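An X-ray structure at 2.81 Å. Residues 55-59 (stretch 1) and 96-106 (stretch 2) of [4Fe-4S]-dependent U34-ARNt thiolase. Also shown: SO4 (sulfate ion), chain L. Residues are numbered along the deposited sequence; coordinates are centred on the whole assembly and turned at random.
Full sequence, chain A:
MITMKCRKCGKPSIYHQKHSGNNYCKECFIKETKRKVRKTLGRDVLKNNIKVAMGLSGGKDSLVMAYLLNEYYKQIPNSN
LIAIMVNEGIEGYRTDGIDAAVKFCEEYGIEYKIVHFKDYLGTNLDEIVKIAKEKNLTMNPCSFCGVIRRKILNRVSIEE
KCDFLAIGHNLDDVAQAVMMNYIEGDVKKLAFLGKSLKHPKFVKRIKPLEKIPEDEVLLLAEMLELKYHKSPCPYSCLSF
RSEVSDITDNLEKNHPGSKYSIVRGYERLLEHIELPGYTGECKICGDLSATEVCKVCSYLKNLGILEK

Stretch 1 55-59: GLSGG
Stretch 2 (96-106) DGIDAAVKFCE

Stretch 2, residues 96-106, lies within a longer α-helix, and the irregular loop of stretch 1 packs against one side of it. No hydrogen bond joins the two; van der Waals packing and one CA-H...O contact hold them together, burying 239 Å² in total. The backbones come closest where the CA atoms of Gly58 and Ala101 lie 4.4 Å apart, a closeness that the absence of a side chain at Gly58 allows.

Asp96 is out of reach of the loop, but its O accepts a weak hydrogen bond from Ala100 N (3.5 Å). Gly97 is buried; an ideal CB would point sideways, 3.6 Å from Ser57 O, so no severe clash with the loop dictates glycine. Its carbonyl O receives a weak helical bond from Ala101 N (3.4 Å) and also meets Gly58 CA at 3.3 Å, with an angle of 142° at the hydrogen. Glycine suits position 58 on two counts: at phi/psi 90/-16 a CB would jam against the preceding carbonyl, and it would fall 2.0 Å from Gly97 O.

Ile98 (chi1 m, chi2 t) projects sideways, and the exposed Asp99 (chi1 m) points away. Ala100 directs its CB toward the loop and reaches Gly58 O at 4.4 Å. Ala101 is buried and has the largest covered area in stretch 2. Its CB lies 3.8 Å from Gly58 N and 4.2 Å from Leu56 CD2; a methyl group makes both contacts while the backbones stay close.

Leu56, extended at phi/psi -104/135, has its CA-to-CB bond directed toward the helix, with chi1 between wells at -100° and chi2 near 77°. A single methyl, CD2, thereby touches Ala101 and, one turn later, Cys105.

Val102 (chi1 t) points away, and its N bonds Ile98 O at 2.8 Å; Lys103 (chi1 m, chi2 and chi3 t, chi4 136°) is exposed, its N 3.0 Å from Asp99 O. Phe104 (chi1 t, chi2 91°) points toward the loop, but its CD2 stays 4.8 Å from Leu56 CD2. Cys105 (chi1 m) turns its SG to Leu56 CD2 at 4.1 Å, an apolar contact suited to a buried thiol, while its N bonds Ala101 O at 3.2 Å. Glu106 (chi1 m, chi2 t, chi3 -25°) is exposed and remote, as suits a charged residue.

Ser57 (phi/psi -130/6, chi1 p) points its CB away from the helix, and its OG donates a hydrogen bond to sulfate O2 at 2.7 Å. Gly59 (-75/167), the N-cap of a following helix, adds a weak bond from its N to the same O2 at 3.3 Å; a CB there would clash with sulfate O3.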

ATOM      1  N   GLY A  55      13.276 -18.734  16.923  1.00 49.71           N
ATOM      2  CA  GLY A  55      14.441 -18.045  16.391  1.00 50.93           C
ATOM      3  C   GLY A  55      14.818 -16.874  17.271  1.00 57.85           C
ATOM      4  O   GLY A  55      14.119 -15.858  17.283  1.00 57.34           O
ATOM      5  N   LEU A  56      15.902 -17.044  18.044  1.00 56.26           N
ATOM      6  CA  LEU A  56      16.454 -16.047  18.956  1.00 57.01           C
ATOM      7  C   LEU A  56      17.712 -15.415  18.365  1.00 67.01           C
ATOM      8  O   LEU A  56      18.570 -16.129  17.825  1.00 68.52           O
ATOM      9  CB  LEU A  56      16.781 -16.696  20.299  1.00 56.47           C
ATOM     10  CG  LEU A  56      15.769 -16.491  21.396  1.00 60.48           C
ATOM     11  CD1 LEU A  56      14.580 -17.387  21.209  1.00 60.47           C
ATOM     12  CD2 LEU A  56      16.397 -16.737  22.742  1.00 62.78           C
ATOM     13  N   SER A  57      17.821 -14.075  18.463  1.00 64.94           N
ATOM     14  CA  SER A  57      18.970 -13.346  17.932  1.00 65.08           C
ATOM     15  C   SER A  57      19.606 -12.372  18.941  1.00 70.80           C
ATOM     16  O   SER A  57      20.525 -11.632  18.575  1.00 72.26           O
ATOM     17  CB  SER A  57      18.606 -12.647  16.629  1.00 68.25           C
ATOM     18  OG  SER A  57      17.524 -11.753  16.823  1.00 77.68           O
ATOM     19  N   GLY A  58      19.134 -12.394  20.191  1.00 66.40           N
ATOM     20  CA  GLY A  58      19.677 -11.563  21.262  1.00 65.90           C
ATOM     21  C   GLY A  58      19.072 -10.187  21.485  1.00 69.08           C
ATOM     22  O   GLY A  58      19.279  -9.589  22.548  1.00 69.14           O
ATOM     23  N   GLY A  59      18.327  -9.687  20.502  1.00 64.66           N
ATOM     24  CA  GLY A  59      17.682  -8.380  20.579  1.00 64.14           C
ATOM     25  C   GLY A  59      16.462  -8.373  21.471  1.00 67.21           C
ATOM     26  O   GLY A  59      15.968  -9.442  21.843  1.00 67.42           O
ATOM     27  N   ASP A  96      28.476 -11.503  20.524  1.00112.73           N
ATOM     28  CA  ASP A  96      27.977 -10.739  21.677  1.00111.08           C
ATOM     29  C   ASP A  96      26.441 -10.712  21.769  1.00111.25           C
ATOM     30  O   ASP A  96      25.884 -10.553  22.856  1.00110.61           O
ATOM     31  CB  ASP A  96      28.550  -9.313  21.651  1.00112.86           C
ATOM     32  CG  ASP A  96      29.181  -8.849  22.953  1.00122.50           C
ATOM     33  OD1 ASP A  96      30.023  -9.594  23.507  1.00122.98           O
ATOM     34  OD2 ASP A  96      28.852  -7.729  23.407  1.00127.60           O
ATOM     35  N   GLY A  97      25.794 -10.893  20.626  1.00105.29           N
ATOM     36  CA  GLY A  97      24.348 -10.912  20.445  1.00103.95           C
ATOM     37  C   GLY A  97      23.785 -12.240  20.882  1.00104.69           C
ATOM     38  O   GLY A  97      22.851 -12.286  21.684  1.00104.39           O
ATOM     39  N   ILE A  98      24.402 -13.333  20.392  1.00 98.77           N
ATOM     40  CA  ILE A  98      24.058 -14.709  20.753  1.00 97.60           C
ATOM     41  C   ILE A  98      24.392 -14.929  22.237  1.00100.16           C
ATOM     42  O   ILE A  98      23.631 -15.607  22.921  1.00 99.95           O
ATOM     43  CB  ILE A  98      24.733 -15.746  19.807  1.00100.47           C
ATOM     44  CG1 ILE A  98      24.241 -15.566  18.354  1.00100.74           C
ATOM     45  CG2 ILE A  98      24.515 -17.194  20.280  1.00100.92           C
ATOM     46  CD1 ILE A  98      25.159 -16.130  17.282  1.00106.97           C
ATOM     47  N   ASP A  99      25.477 -14.300  22.747  1.00 95.55           N
ATOM     48  CA  ASP A  99      25.878 -14.391  24.155  1.00 95.00           C
ATOM     49  C   ASP A  99      24.768 -13.943  25.111  1.00 96.37           C
ATOM     50  O   ASP A  99      24.527 -14.622  26.111  1.00 95.37           O
ATOM     51  CB  ASP A  99      27.181 -13.622  24.425  1.00 97.48           C
ATOM     52  CG  ASP A  99      28.452 -14.345  24.009  1.00113.02           C
ATOM     53  OD1 ASP A  99      28.569 -15.563  24.291  1.00113.94           O
ATOM     54  OD2 ASP A  99      29.343 -13.689  23.422  1.00121.70           O
ATOM     55  N   ALA A 100      24.071 -12.833  24.783  1.00 91.90           N
ATOM     56  CA  ALA A 100      22.953 -12.301  25.571  1.00 91.00           C
ATOM     57  C   ALA A 100      21.743 -13.243  25.509  1.00 92.59           C
ATOM     58  O   ALA A 100      21.047 -13.411  26.519  1.00 92.30           O
ATOM     59  CB  ALA A 100      22.570 -10.919  25.070  1.00 91.71           C
ATOM     60  N   ALA A 101      21.520 -13.877  24.332  1.00 86.77           N
ATOM     61  CA  ALA A 101      20.432 -14.832  24.097  1.00 85.50           C
ATOM     62  C   ALA A 101      20.671 -16.171  24.816  1.00 86.46           C
ATOM     63  O   ALA A 101      19.710 -16.786  25.284  1.00 86.02           O
ATOM     64  CB  ALA A 101      20.241 -15.059  22.605  1.00 86.25           C
ATOM     65  N   VAL A 102      21.944 -16.624  24.892  1.00 80.66           N
ATOM     66  CA  VAL A 102      22.351 -17.859  25.569  1.00 79.22           C
ATOM     67  C   VAL A 102      22.222 -17.658  27.083  1.00 81.41           C
ATOM     68  O   VAL A 102      21.623 -18.497  27.760  1.00 81.29           O
ATOM     69  CB  VAL A 102      23.771 -18.322  25.154  1.00 82.68           C
ATOM     70  CG1 VAL A 102      24.299 -19.421  26.073  1.00 82.42           C
ATOM     71  CG2 VAL A 102      23.788 -18.796  23.708  1.00 82.44           C
ATOM     72  N   LYS A 103      22.739 -16.523  27.598  1.00 76.46           N
ATOM     73  CA  LYS A 103      22.712 -16.172  29.024  1.00 75.85           C
ATOM     74  C   LYS A 103      21.274 -15.986  29.566  1.00 76.98           C
ATOM     75  O   LYS A 103      21.056 -16.191  30.769  1.00 76.50           O
ATOM     76  CB  LYS A 103      23.630 -14.972  29.333  1.00 79.26           C
ATOM     77  CG  LYS A 103      25.099 -15.411  29.409  1.00102.36           C
ATOM     78  CD  LYS A 103      26.072 -14.338  29.884  1.00114.81           C
ATOM     79  CE  LYS A 103      27.444 -14.942  30.142  1.00128.30           C
ATOM     80  NZ  LYS A 103      28.533 -13.995  29.525  1.00138.85           N
ATOM     81  N   PHE A 104      20.295 -15.651  28.676  1.00 70.58           N
ATOM     82  CA  PHE A 104      18.870 -15.546  29.017  1.00 68.91           C
ATOM     83  C   PHE A 104      18.328 -16.977  29.147  1.00 72.60           C
ATOM     84  O   PHE A 104      17.664 -17.292  30.139  1.00 72.15           O
ATOM     85  CB  PHE A 104      18.085 -14.756  27.940  1.00 69.83           C
ATOM     86  CG  PHE A 104      16.572 -14.763  28.067  1.00 70.09           C
ATOM     87  CD1 PHE A 104      15.913 -13.776  28.787  1.00 72.14           C
ATOM     88  CD2 PHE A 104      15.807 -15.733  27.427  1.00 71.07           C
ATOM     89  CE1 PHE A 104      14.516 -13.779  28.891  1.00 72.37           C
ATOM     90  CE2 PHE A 104      14.417 -15.747  27.555  1.00 73.29           C
ATOM     91  CZ  PHE A 104      13.781 -14.765  28.277  1.00 71.08           C
ATOM     92  N   CYS A 105      18.632 -17.839  28.145  1.00 69.18           N
ATOM     93  CA  CYS A 105      18.227 -19.245  28.083  1.00 69.55           C
ATOM     94  C   CYS A 105      18.709 -20.041  29.286  1.00 75.94           C
ATOM     95  O   CYS A 105      18.054 -21.004  29.689  1.00 75.80           O
ATOM     96  CB  CYS A 105      18.680 -19.884  26.776  1.00 69.77           C
ATOM     97  SG  CYS A 105      17.546 -19.614  25.393  1.00 73.65           S
ATOM     98  N   GLU A 106      19.854 -19.633  29.854  1.00 73.85           N
ATOM     99  CA  GLU A 106      20.440 -20.245  31.043  1.00 74.07           C
ATOM    100  C   GLU A 106      19.661 -19.777  32.285  1.00 78.50           C
ATOM    101  O   GLU A 106      19.179 -20.614  33.060  1.00 78.03           O
ATOM    102  CB  GLU A 106      21.931 -19.880  31.168  1.00 75.43           C
ATOM    103  CG  GLU A 106      22.834 -20.521  30.128  1.00 85.45           C
ATOM    104  CD  GLU A 106      24.294 -20.102  30.155  1.00110.16           C
ATOM    105  OE1 GLU A 106      24.608 -18.985  30.637  1.00 97.55           O
ATOM    106  OE2 GLU A 106      25.127 -20.895  29.666  1.00112.95           O
TER
HETATM  107  S   SO4 L 410      15.684  -8.834  17.423  1.00149.05           S
HETATM  108  O1  SO4 L 410      14.866  -9.998  17.755  1.00148.52           O
HETATM  109  O2  SO4 L 410      17.089  -9.195  17.527  1.00149.42           O
HETATM  110  O3  SO4 L 410      15.389  -7.727  18.331  1.00148.78           O
HETATM  111  O4  SO4 L 410      15.410  -8.408  16.056  1.00149.66           O